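Local coordinates for protein Two-component sensor histidine kinase (Nostoc sp., PDB 3OLO) that is a two-component histidine kinase, represented here by a PAS domain that probably senses a signal, at residues 82-87 with 92-97. Sequence-based numbering, arbitrary orientation. Where two conformers were deposited one is given.
Sequences KTRYRS and IFLVEM
The Y85 ring lies across V95 at about a right angle, with V95 CG2 3.7 Å above the ring centre in a CH-pi contact. M97, a selenomethionine, meets the same ring at its edge: SE sits 5.2 Å from the centroid of the Y85 ring, close to the ring plane, a Met-aromatic contact beside the phenol OH. That OH is buried with no hydrogen-bonding partner in the model. F93 takes chi1 52°, wedging CG between its own backbone N and carbonyl carbon, which swings the ring back over the facing strand; Y85 CB then rests over one ring face, offset toward the rim, 3.7 Å from F93 CZ, while S87 CB comes in at the ring edge. Cutting Y85 back to an alanine would probably take the ring from under V95 CG2 and from beside the M97 selenium, opening a gap where the ring lay. T83 CG2 touches V95 CG2 alongside, and T83 OG1 hydrogen-bonds to D62 OD1. Behind these side chains, two hydrogen-bonded antiparallel pairs, T83 with V95 and Y85 with F93, tie the strands; the straightest bond runs from V95 N to T83 O (2.9 Å, 175°). The other sheet face carries K82, R84, R86, I92, L94 and E96. There K82 bends at chi2 and chi4, bringing NZ to the anti lone pair of E96 OE2 in a salt bridge whose modelled length, 2.5 Å, is doubtfully short, while E96 OE1 pairs with R115. The segments form the hairpin of strands 78-86 and 92-104, with 78-86 outermost on one side of the antiparallel PAS sheet within this chain. Strand 107-116 flanks 92-104 on its far side, its V114 touching Y85 and V95, and M45 of helix 40-46 touches Y85 and F93.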
ATOM      1  N   LYS A  82     -14.059  13.930  -6.219  1.00 40.17           N
ATOM      2  CA  LYS A  82     -13.008  14.921  -6.449  1.00 39.23           C
ATOM      3  C   LYS A  82     -13.067  16.030  -5.422  1.00 38.53           C
ATOM      4  O   LYS A  82     -14.143  16.482  -5.037  1.00 38.70           O
ATOM      5  CB  LYS A  82     -13.164  15.598  -7.814  1.00 46.59           C
ATOM      6  CG  LYS A  82     -13.372  14.675  -8.973  1.00 59.62           C
ATOM      7  CD  LYS A  82     -12.066  14.125  -9.505  1.00 63.10           C
ATOM      8  CE  LYS A  82     -12.326  12.878 -10.317  1.00 66.07           C
ATOM      9  NZ  LYS A  82     -12.901  11.826  -9.441  1.00 68.86           N
ATOM     10  N   THR A  83     -11.904  16.501  -5.004  1.00 34.05           N
ATOM     11  CA  THR A  83     -11.848  17.760  -4.295  1.00 33.19           C
ATOM     12  C   THR A  83     -10.548  18.470  -4.656  1.00 32.11           C
ATOM     13  O   THR A  83      -9.758  17.952  -5.437  1.00 38.85           O
ATOM     14  CB  THR A  83     -11.974  17.535  -2.793  1.00 36.84           C
ATOM     15  OG1 THR A  83     -12.277  18.778  -2.146  1.00 38.07           O
ATOM     16  CG2 THR A  83     -10.691  16.927  -2.231  1.00 36.26           C
ATOM     17  N   ARG A  84     -10.341  19.666  -4.117  1.00 32.18           N
ATOM     18  CA  ARG A  84      -9.081  20.384  -4.313  1.00 33.30           C
ATOM     19  C   ARG A  84      -8.275  20.318  -3.034  1.00 33.33           C
ATOM     20  O   ARG A  84      -8.826  20.478  -1.948  1.00 34.74           O
ATOM     21  CB  ARG A  84      -9.337  21.852  -4.665  1.00 35.18           C
ATOM     22  CG  ARG A  84     -10.128  22.057  -5.954  1.00 48.26           C
ATOM     23  CD  ARG A  84     -10.331  23.529  -6.241  1.00 49.22           C
ATOM     24  NE  ARG A  84     -11.198  24.161  -5.254  1.00 48.62           N
ATOM     25  CZ  ARG A  84     -11.182  25.460  -4.957  1.00 54.97           C
ATOM     26  NH1 ARG A  84     -10.330  26.285  -5.561  1.00 51.15           N
ATOM     27  NH2 ARG A  84     -12.015  25.935  -4.043  1.00 51.04           N
ATOM     28  N   TYR A  85      -6.980  20.061  -3.165  1.00 29.06           N
ATOM     29  CA  TYR A  85      -6.055  20.136  -2.044  1.00 28.26           C
ATOM     30  C   TYR A  85      -5.153  21.358  -2.147  1.00 33.43           C
ATOM     31  O   TYR A  85      -4.816  21.795  -3.249  1.00 36.95           O
ATOM     32  CB  TYR A  85      -5.147  18.909  -2.034  1.00 23.37           C
ATOM     33  CG  TYR A  85      -5.755  17.643  -1.467  1.00 23.73           C
ATOM     34  CD1 TYR A  85      -7.097  17.569  -1.110  1.00 28.71           C
ATOM     35  CD2 TYR A  85      -4.965  16.520  -1.272  1.00 27.51           C
ATOM     36  CE1 TYR A  85      -7.639  16.391  -0.585  1.00 26.05           C
ATOM     37  CE2 TYR A  85      -5.491  15.352  -0.742  1.00 29.54           C
ATOM     38  CZ  TYR A  85      -6.825  15.293  -0.397  1.00 29.62           C
ATOM     39  OH  TYR A  85      -7.337  14.118   0.123  1.00 29.88           O
ATOM     40  N   ARG A  86      -4.768  21.911  -1.000  0.51 35.17           N
ATOM     41  CA  ARG A  86      -3.736  22.934  -0.959  0.51 34.69           C
ATOM     42  C   ARG A  86      -2.517  22.368  -0.264  0.51 32.41           C
ATOM     43  O   ARG A  86      -2.614  21.832   0.842  0.51 28.47           O
ATOM     44  CB  ARG A  86      -4.196  24.188  -0.224  0.51 36.32           C
ATOM     45  CG  ARG A  86      -3.097  25.238  -0.123  0.51 35.18           C
ATOM     46  CD  ARG A  86      -3.497  26.413   0.743  0.51 35.66           C
ATOM     47  NE  ARG A  86      -4.628  27.146   0.183  0.51 41.73           N
ATOM     48  CZ  ARG A  86      -5.833  27.226   0.739  0.51 40.85           C
ATOM     49  NH1 ARG A  86      -6.085  26.623   1.895  0.51 44.70           N
ATOM     50  NH2 ARG A  86      -6.788  27.931   0.143  0.51 37.28           N
ATOM     51  N   SER A  87      -1.370  22.488  -0.920  1.00 28.94           N
ATOM     52  CA  SER A  87      -0.137  21.928  -0.398  1.00 26.26           C
ATOM     53  C   SER A  87       0.552  22.972   0.466  1.00 25.12           C
ATOM     54  O   SER A  87       0.161  24.137   0.472  1.00 29.47           O
ATOM     55  CB  SER A  87       0.778  21.502  -1.535  1.00 24.99           C
ATOM     56  OG  SER A  87       1.210  22.624  -2.276  1.00 27.27           O
ATOM     57  N   ILE A  92      -2.591  24.714  -5.313  1.00 33.55           N
ATOM     58  CA  ILE A  92      -3.963  24.235  -5.308  1.00 38.71           C
ATOM     59  C   ILE A  92      -4.119  23.283  -6.487  1.00 36.50           C
ATOM     60  O   ILE A  92      -3.849  23.658  -7.627  1.00 37.29           O
ATOM     61  CB  ILE A  92      -4.964  25.385  -5.494  1.00 45.04           C
ATOM     62  CG1 ILE A  92      -4.713  26.503  -4.471  1.00 48.39           C
ATOM     63  CG2 ILE A  92      -6.395  24.860  -5.405  1.00 42.01           C
ATOM     64  CD1 ILE A  92      -5.140  26.171  -3.065  1.00 49.39           C
ATOM     65  N   PHE A  93      -4.550  22.057  -6.227  1.00 33.07           N
ATOM     66  CA  PHE A  93      -4.693  21.083  -7.300  1.00 37.89           C
ATOM     67  C   PHE A  93      -5.889  20.156  -7.072  1.00 39.63           C
ATOM     68  O   PHE A  93      -6.270  19.881  -5.932  1.00 34.65           O
ATOM     69  CB  PHE A  93      -3.393  20.279  -7.469  1.00 34.35           C
ATOM     70  CG  PHE A  93      -2.882  19.658  -6.192  1.00 33.51           C
ATOM     71  CD1 PHE A  93      -2.173  20.418  -5.269  1.00 31.75           C
ATOM     72  CD2 PHE A  93      -3.104  18.310  -5.919  1.00 28.35           C
ATOM     73  CE1 PHE A  93      -1.698  19.854  -4.099  1.00 27.52           C
ATOM     74  CE2 PHE A  93      -2.629  17.736  -4.754  1.00 34.83           C
ATOM     75  CZ  PHE A  93      -1.926  18.505  -3.837  1.00 26.89           C
ATOM     76  N   LEU A  94      -6.483  19.691  -8.165  1.00 36.94           N
ATOM     77  CA  LEU A  94      -7.585  18.742  -8.090  1.00 31.33           C
ATOM     78  C   LEU A  94      -7.059  17.334  -7.830  1.00 37.59           C
ATOM     79  O   LEU A  94      -6.056  16.923  -8.412  1.00 35.21           O
ATOM     80  CB  LEU A  94      -8.363  18.758  -9.394  1.00 41.90           C
ATOM     81  CG  LEU A  94      -9.688  18.010  -9.411  1.00 46.27           C
ATOM     82  CD1 LEU A  94     -10.680  18.640  -8.441  1.00 44.12           C
ATOM     83  CD2 LEU A  94     -10.238  18.006 -10.826  1.00 51.30           C
ATOM     84  N   VAL A  95      -7.739  16.611  -6.945  1.00 38.70           N
ATOM     85  CA  VAL A  95      -7.448  15.204  -6.683  1.00 35.57           C
ATOM     86  C   VAL A  95      -8.739  14.383  -6.692  1.00 35.48           C
ATOM     87  O   VAL A  95      -9.843  14.928  -6.663  1.00 32.48           O
ATOM     88  CB  VAL A  95      -6.766  15.001  -5.312  1.00 29.94           C
ATOM     89  CG1 VAL A  95      -5.496  15.824  -5.214  1.00 25.77           C
ATOM     90  CG2 VAL A  95      -7.709  15.382  -4.183  1.00 35.75           C
ATOM     91  N   GLU A  96      -8.575  13.067  -6.729  1.00 34.38           N
ATOM     92  CA  GLU A  96      -9.676  12.124  -6.613  1.00 35.26           C
ATOM     93  C   GLU A  96      -9.378  11.245  -5.407  1.00 37.38           C
ATOM     94  O   GLU A  96      -8.364  10.544  -5.379  1.00 32.68           O
ATOM     95  CB  GLU A  96      -9.789  11.291  -7.893  1.00 33.61           C
ATOM     96  CG  GLU A  96     -10.747  10.120  -7.818  1.00 43.66           C
ATOM     97  CD  GLU A  96     -10.817   9.353  -9.136  1.00 65.99           C
ATOM     98  OE1 GLU A  96     -10.139   8.318  -9.258  1.00 62.09           O
ATOM     99  OE2 GLU A  96     -11.541   9.782 -10.055  1.00 77.36           O
HETATM  100  N   MSE A  97     -10.235  11.323  -4.394  1.00 34.06           N
HETATM  101  CA  MSE A  97     -10.069  10.539  -3.174  1.00 35.49           C
HETATM  102  C   MSE A  97     -10.983   9.330  -3.211  1.00 37.71           C
HETATM  103  O   MSE A  97     -12.153   9.459  -3.556  1.00 36.06           O
HETATM  104  CB  MSE A  97     -10.479  11.354  -1.943  1.00 30.25           C
HETATM  105  CG  MSE A  97      -9.580  12.460  -1.524  1.00 33.85           C
HETATM  106 SE   MSE A  97     -10.406  13.442  -0.009  0.71 42.71          SE
HETATM  107  CE  MSE A  97     -10.127  12.192   1.431  1.00 30.70           C
TER